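Long-range contact in succinyl-CoA ligase (ADP-forming) subunit alpha (Methanosaeta concilii, PDB 6HXI), which belongs to the succinyl-CoA synthetase-like family and binds coenzyme A, its chain also carrying a citrate-synthase-like C-terminal region: residues Thr22-Tyr33 with His54-Leu65. Residues are numbered along the deposited sequence; the frame is centred on the assembly and turned at random.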
loop_
_atom_site.group_PDB
_atom_site.type_symbol
_atom_site.label_atom_id
_atom_site.label_comp_id
_atom_site.label_asym_id
_atom_site.label_seq_id
_atom_site.Cartn_x
_atom_site.Cartn_y
_atom_site.Cartn_z
ATOM N N THR B 22 -15.261 26.877 19.996
ATOM C CA THR B 22 -16.267 25.810 19.908
ATOM C C THR B 22 -17.192 25.738 21.135
ATOM O O THR B 22 -18.400 25.542 20.972
ATOM C CB THR B 22 -15.616 24.450 19.598
ATOM O OG1 THR B 22 -14.862 24.039 20.734
ATOM C CG2 THR B 22 -14.709 24.493 18.370
ATOM N N ASN B 23 -16.656 25.902 22.342
ATOM C CA ASN B 23 -17.491 25.883 23.560
ATOM C C ASN B 23 -18.446 27.077 23.635
ATOM O O ASN B 23 -19.622 26.901 23.963
ATOM C CB ASN B 23 -16.621 25.789 24.828
ATOM C CG ASN B 23 -17.295 25.104 25.989
ATOM O OD1 ASN B 23 -18.403 24.556 25.883
ATOM N ND2 ASN B 23 -16.621 25.100 27.128
ATOM N N ALA B 24 -17.945 28.280 23.297
ATOM C CA ALA B 24 -18.715 29.521 23.264
ATOM C C ALA B 24 -19.811 29.397 22.190
ATOM O O ALA B 24 -20.961 29.743 22.448
ATOM C CB ALA B 24 -17.785 30.687 22.935
ATOM N N ILE B 25 -19.457 28.852 20.999
ATOM C CA ILE B 25 -20.410 28.604 19.920
ATOM C C ILE B 25 -21.529 27.700 20.455
ATOM O O ILE B 25 -22.709 28.059 20.322
ATOM C CB ILE B 25 -19.734 28.014 18.655
ATOM C CG1 ILE B 25 -18.866 29.076 17.950
ATOM C CG2 ILE B 25 -20.770 27.444 17.689
ATOM C CD1 ILE B 25 -17.652 28.478 17.128
ATOM N N GLN B 26 -21.149 26.554 21.083
ATOM C CA GLN B 26 -22.118 25.622 21.656
ATOM C C GLN B 26 -23.022 26.273 22.728
ATOM O O GLN B 26 -24.218 25.988 22.752
ATOM C CB GLN B 26 -21.452 24.331 22.192
ATOM C CG GLN B 26 -22.479 23.228 22.539
ATOM C CD GLN B 26 -23.322 22.841 21.343
ATOM O OE1 GLN B 26 -22.869 22.137 20.435
ATOM N NE2 GLN B 26 -24.551 23.332 21.278
ATOM N N ARG B 27 -22.458 27.150 23.577
ATOM C CA ARG B 27 -23.197 27.849 24.634
ATOM C C ARG B 27 -24.280 28.730 24.032
ATOM O O ARG B 27 -25.421 28.702 24.505
ATOM C CB ARG B 27 -22.250 28.679 25.522
ATOM C CG ARG B 27 -21.393 27.807 26.419
ATOM C CD ARG B 27 -20.875 28.545 27.606
ATOM N NE ARG B 27 -20.352 27.607 28.591
ATOM C CZ ARG B 27 -19.064 27.378 28.783
ATOM N NH1 ARG B 27 -18.670 26.513 29.702
ATOM N NH2 ARG B 27 -18.155 28.003 28.047
ATOM N N MET B 28 -23.937 29.478 22.956
ATOM C CA MET B 28 -24.900 30.343 22.276
ATOM C C MET B 28 -26.069 29.519 21.710
ATOM O O MET B 28 -27.230 29.822 21.986
ATOM C CB MET B 28 -24.220 31.190 21.190
ATOM C CG MET B 28 -23.390 32.306 21.765
ATOM S SD MET B 28 -22.495 33.281 20.535
ATOM C CE MET B 28 -23.834 34.189 19.795
ATOM N N LEU B 29 -25.754 28.423 20.994
ATOM C CA LEU B 29 -26.753 27.541 20.402
ATOM C C LEU B 29 -27.641 26.892 21.454
ATOM O O LEU B 29 -28.856 26.782 21.249
ATOM C CB LEU B 29 -26.089 26.466 19.529
ATOM C CG LEU B 29 -25.385 26.982 18.292
ATOM C CD1 LEU B 29 -24.521 25.891 17.663
ATOM C CD2 LEU B 29 -26.386 27.523 17.288
ATOM N N ASP B 30 -27.045 26.497 22.592
ATOM C CA ASP B 30 -27.772 25.867 23.687
ATOM C C ASP B 30 -28.817 26.825 24.275
ATOM O O ASP B 30 -29.925 26.403 24.595
ATOM C CB ASP B 30 -26.785 25.378 24.768
ATOM C CG ASP B 30 -26.146 24.025 24.503
ATOM O OD1 ASP B 30 -26.510 23.380 23.498
ATOM O OD2 ASP B 30 -25.321 23.590 25.331
ATOM N N PHE B 31 -28.468 28.107 24.381
ATOM C CA PHE B 31 -29.360 29.154 24.889
ATOM C C PHE B 31 -30.520 29.373 23.912
ATOM O O PHE B 31 -31.663 29.406 24.333
ATOM C CB PHE B 31 -28.585 30.462 25.114
ATOM C CG PHE B 31 -29.393 31.541 25.797
ATOM C CD1 PHE B 31 -29.869 31.365 27.097
ATOM C CD2 PHE B 31 -29.685 32.731 25.144
ATOM C CE1 PHE B 31 -30.608 32.376 27.738
ATOM C CE2 PHE B 31 -30.439 33.735 25.782
ATOM C CZ PHE B 31 -30.883 33.551 27.075
ATOM N N ASP B 32 -30.221 29.440 22.609
ATOM C CA ASP B 32 -31.218 29.593 21.564
ATOM C C ASP B 32 -32.215 28.439 21.643
ATOM O O ASP B 32 -33.415 28.673 21.614
ATOM C CB ASP B 32 -30.546 29.623 20.176
ATOM C CG ASP B 32 -29.485 30.684 19.982
ATOM O OD1 ASP B 32 -29.567 31.749 20.653
ATOM O OD2 ASP B 32 -28.579 30.465 19.153
ATOM N N TYR B 33 -31.714 27.205 21.824
ATOM C CA TYR B 33 -32.552 26.026 21.970
ATOM C C TYR B 33 -33.521 26.114 23.203
ATOM O O TYR B 33 -34.727 25.939 23.019
ATOM C CB TYR B 33 -31.697 24.750 22.012
ATOM C CG TYR B 33 -32.535 23.501 22.047
ATOM C CD1 TYR B 33 -33.121 23.002 20.889
ATOM C CD2 TYR B 33 -32.766 22.828 23.241
ATOM C CE1 TYR B 33 -33.938 21.868 20.924
ATOM C CE2 TYR B 33 -33.568 21.692 23.290
ATOM C CZ TYR B 33 -34.159 21.220 22.128
ATOM O OH TYR B 33 -34.938 20.098 22.174
ATOM N N HIS B 54 -18.536 23.877 10.469
ATOM C CA HIS B 54 -18.428 23.554 11.871
ATOM C C HIS B 54 -19.718 22.862 12.285
ATOM O O HIS B 54 -20.800 23.338 11.986
ATOM C CB HIS B 54 -18.170 24.802 12.704
ATOM C CG HIS B 54 -18.262 24.569 14.191
ATOM N ND1 HIS B 54 -17.298 23.842 14.875
ATOM C CD2 HIS B 54 -19.217 24.956 15.072
ATOM C CE1 HIS B 54 -17.692 23.820 16.143
ATOM N NE2 HIS B 54 -18.839 24.477 16.308
ATOM N N LYS B 55 -19.602 21.728 12.946
ATOM C CA LYS B 55 -20.763 20.982 13.424
ATOM C C LYS B 55 -20.957 21.207 14.923
ATOM O O LYS B 55 -20.019 21.113 15.697
ATOM C CB LYS B 55 -20.588 19.491 13.080
ATOM C CG LYS B 55 -21.753 18.598 13.510
ATOM C CD LYS B 55 -21.704 17.203 12.848
ATOM C CE LYS B 55 -20.445 16.429 13.121
ATOM N NZ LYS B 55 -20.149 16.351 14.572
ATOM N N ALA B 56 -22.180 21.495 15.330
ATOM C CA ALA B 56 -22.563 21.721 16.718
ATOM C C ALA B 56 -23.954 21.125 16.948
ATOM O O ALA B 56 -24.605 20.678 15.997
ATOM C CB ALA B 56 -22.584 23.216 17.005
ATOM N N PHE B 57 -24.418 21.146 18.190
ATOM C CA PHE B 57 -25.743 20.665 18.557
ATOM C C PHE B 57 -26.788 21.771 18.574
ATOM O O PHE B 57 -26.511 22.901 18.981
ATOM C CB PHE B 57 -25.723 20.080 19.980
ATOM C CG PHE B 57 -25.209 18.680 20.120
ATOM C CD1 PHE B 57 -25.919 17.604 19.590
ATOM C CD2 PHE B 57 -24.019 18.425 20.789
ATOM C CE1 PHE B 57 -25.466 16.300 19.760
ATOM C CE2 PHE B 57 -23.567 17.118 20.955
ATOM C CZ PHE B 57 -24.291 16.063 20.429
ATOM N N TRP B 58 -28.029 21.378 18.252
ATOM C CA TRP B 58 -29.277 22.124 18.377
ATOM C C TRP B 58 -30.124 21.164 19.224
ATOM O O TRP B 58 -30.784 20.284 18.690
ATOM C CB TRP B 58 -29.920 22.377 17.004
ATOM C CG TRP B 58 -31.180 23.185 17.103
ATOM C CD1 TRP B 58 -32.462 22.729 16.983
ATOM C CD2 TRP B 58 -31.277 24.576 17.421
ATOM N NE1 TRP B 58 -33.351 23.765 17.164
ATOM C CE2 TRP B 58 -32.647 24.916 17.415
ATOM C CE3 TRP B 58 -30.333 25.582 17.660
ATOM C CZ2 TRP B 58 -33.096 26.215 17.666
ATOM C CZ3 TRP B 58 -30.775 26.875 17.887
ATOM C CH2 TRP B 58 -32.139 27.180 17.909
ATOM N N GLY B 59 -29.947 21.233 20.528
ATOM C CA GLY B 59 -30.579 20.308 21.466
ATOM C C GLY B 59 -29.800 19.005 21.452
ATOM O O GLY B 59 -28.673 18.949 21.948
ATOM N N THR B 60 -30.369 17.989 20.795
ATOM C CA THR B 60 -29.779 16.668 20.598
ATOM C C THR B 60 -29.535 16.442 19.108
ATOM O O THR B 60 -29.024 15.395 18.730
ATOM C CB THR B 60 -30.724 15.552 21.115
ATOM O OG1 THR B 60 -31.966 15.588 20.415
ATOM C CG2 THR B 60 -30.979 15.631 22.585
ATOM N N LYS B 61 -29.953 17.400 18.266
ATOM C CA LYS B 61 -29.837 17.329 16.812
ATOM C C LYS B 61 -28.582 18.098 16.382
ATOM O O LYS B 61 -28.393 19.228 16.798
ATOM C CB LYS B 61 -31.110 17.937 16.161
ATOM C CG LYS B 61 -31.160 17.879 14.633
ATOM C CD LYS B 61 -32.311 18.701 14.054
ATOM C CE LYS B 61 -31.891 20.085 13.630
ATOM N NZ LYS B 61 -33.051 21.000 13.411
ATOM N N GLU B 62 -27.759 17.497 15.529
ATOM C CA GLU B 62 -26.554 18.132 15.039
ATOM C C GLU B 62 -26.809 18.995 13.822
ATOM O O GLU B 62 -27.557 18.603 12.932
ATOM C CB GLU B 62 -25.478 17.098 14.785
ATOM C CG GLU B 62 -24.916 16.556 16.083
ATOM C CD GLU B 62 -23.706 15.670 15.890
ATOM O OE1 GLU B 62 -23.775 14.738 15.056
ATOM O OE2 GLU B 62 -22.664 15.949 16.528
ATOM N N ILE B 63 -26.226 20.195 13.805
ATOM C CA ILE B 63 -26.406 21.161 12.716
ATOM C C ILE B 63 -25.067 21.606 12.144
ATOM O O ILE B 63 -24.049 21.434 12.803
ATOM C CB ILE B 63 -27.327 22.376 13.108
ATOM C CG1 ILE B 63 -26.716 23.239 14.236
ATOM C CG2 ILE B 63 -28.762 21.923 13.440
ATOM C CD1 ILE B 63 -27.121 24.701 14.185
ATOM N N ILE B 64 -25.071 22.195 10.950
ATOM C CA ILE B 64 -23.847 22.670 10.304
ATOM C C ILE B 64 -23.830 24.192 10.259
ATOM O O ILE B 64 -24.771 24.806 9.783
ATOM C CB ILE B 64 -23.641 22.016 8.890
ATOM C CG1 ILE B 64 -23.541 20.462 8.934
ATOM C CG2 ILE B 64 -22.476 22.605 8.099
ATOM C CD1 ILE B 64 -22.666 19.827 9.987
ATOM N N LEU B 65 -22.742 24.790 10.697
ATOM C CA LEU B 65 -22.550 26.233 10.574
ATOM C C LEU B 65 -21.448 26.495 9.563
ATOM O O LEU B 65 -20.417 25.822 9.613
ATOM C CB LEU B 65 -22.202 26.908 11.911
ATOM C CG LEU B 65 -23.296 26.857 12.985
ATOM C CD1 LEU B 65 -22.827 27.526 14.232
ATOM C CD2 LEU B 65 -24.617 27.452 12.482
HETATM O O HOH W 1 -19.604 24.112 18.985
HETATM O O HOH W 2 -28.298 23.211 21.500
#
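The amide of Gln26 meets the backbone of Phe57 with two hydrogen bonds, joining the helix to strand 52-58, outermost in its sheet within this chain. Gln26 OE1 accepts the Phe57 N-H on a lone pair (2.9 Å, nearly straight at 173°), while Gln26 NE2 donates to Phe57 O at 3.1 Å. The side chain thus serves both polar backbone atoms of one residue, much as a neighbouring strand would. With CG anti to the backbone N (chi1 -169°) and a bend at chi2, the amide swings off the helix to the strand. Two waters extend the polar seam: one links Thr22 O with His54 NE2 in the imidazole plane, the other Asp30 OD1 with Gly59 N. His54 ND1 is hydrogen-bonded to Tyr20 OH, and Asp30 also forms a salt bridge with Arg350 of a second subunit.

Apolar contacts lie beside this seam. Leu29 CD1 presses on Ala56 CB at a tight 3.4 Å, and Ile25 CG2 reaches Leu65 CD1 at 4.0 Å.

At the type II' turn from Trp58 to Lys61, Tyr33 of the helix packs against Gly59 and Trp58. Gly59 CA sits 3.5 Å from the Tyr33 ring centroid, almost exactly on its normal, a CH-pi contact. The edge of Tyr33 meets the face of Trp58's five-membered ring in a T-shaped pair (planes at 86°); Trp58 CZ3, on the six-membered ring, lies 3.6 Å from Asp32 CB.

The helix follows strand 15-18 and covers the hairpin of strands 52-58 and 61-68, the layered alpha/beta packing characteristic of a Rossmann-like CoA-binding domain.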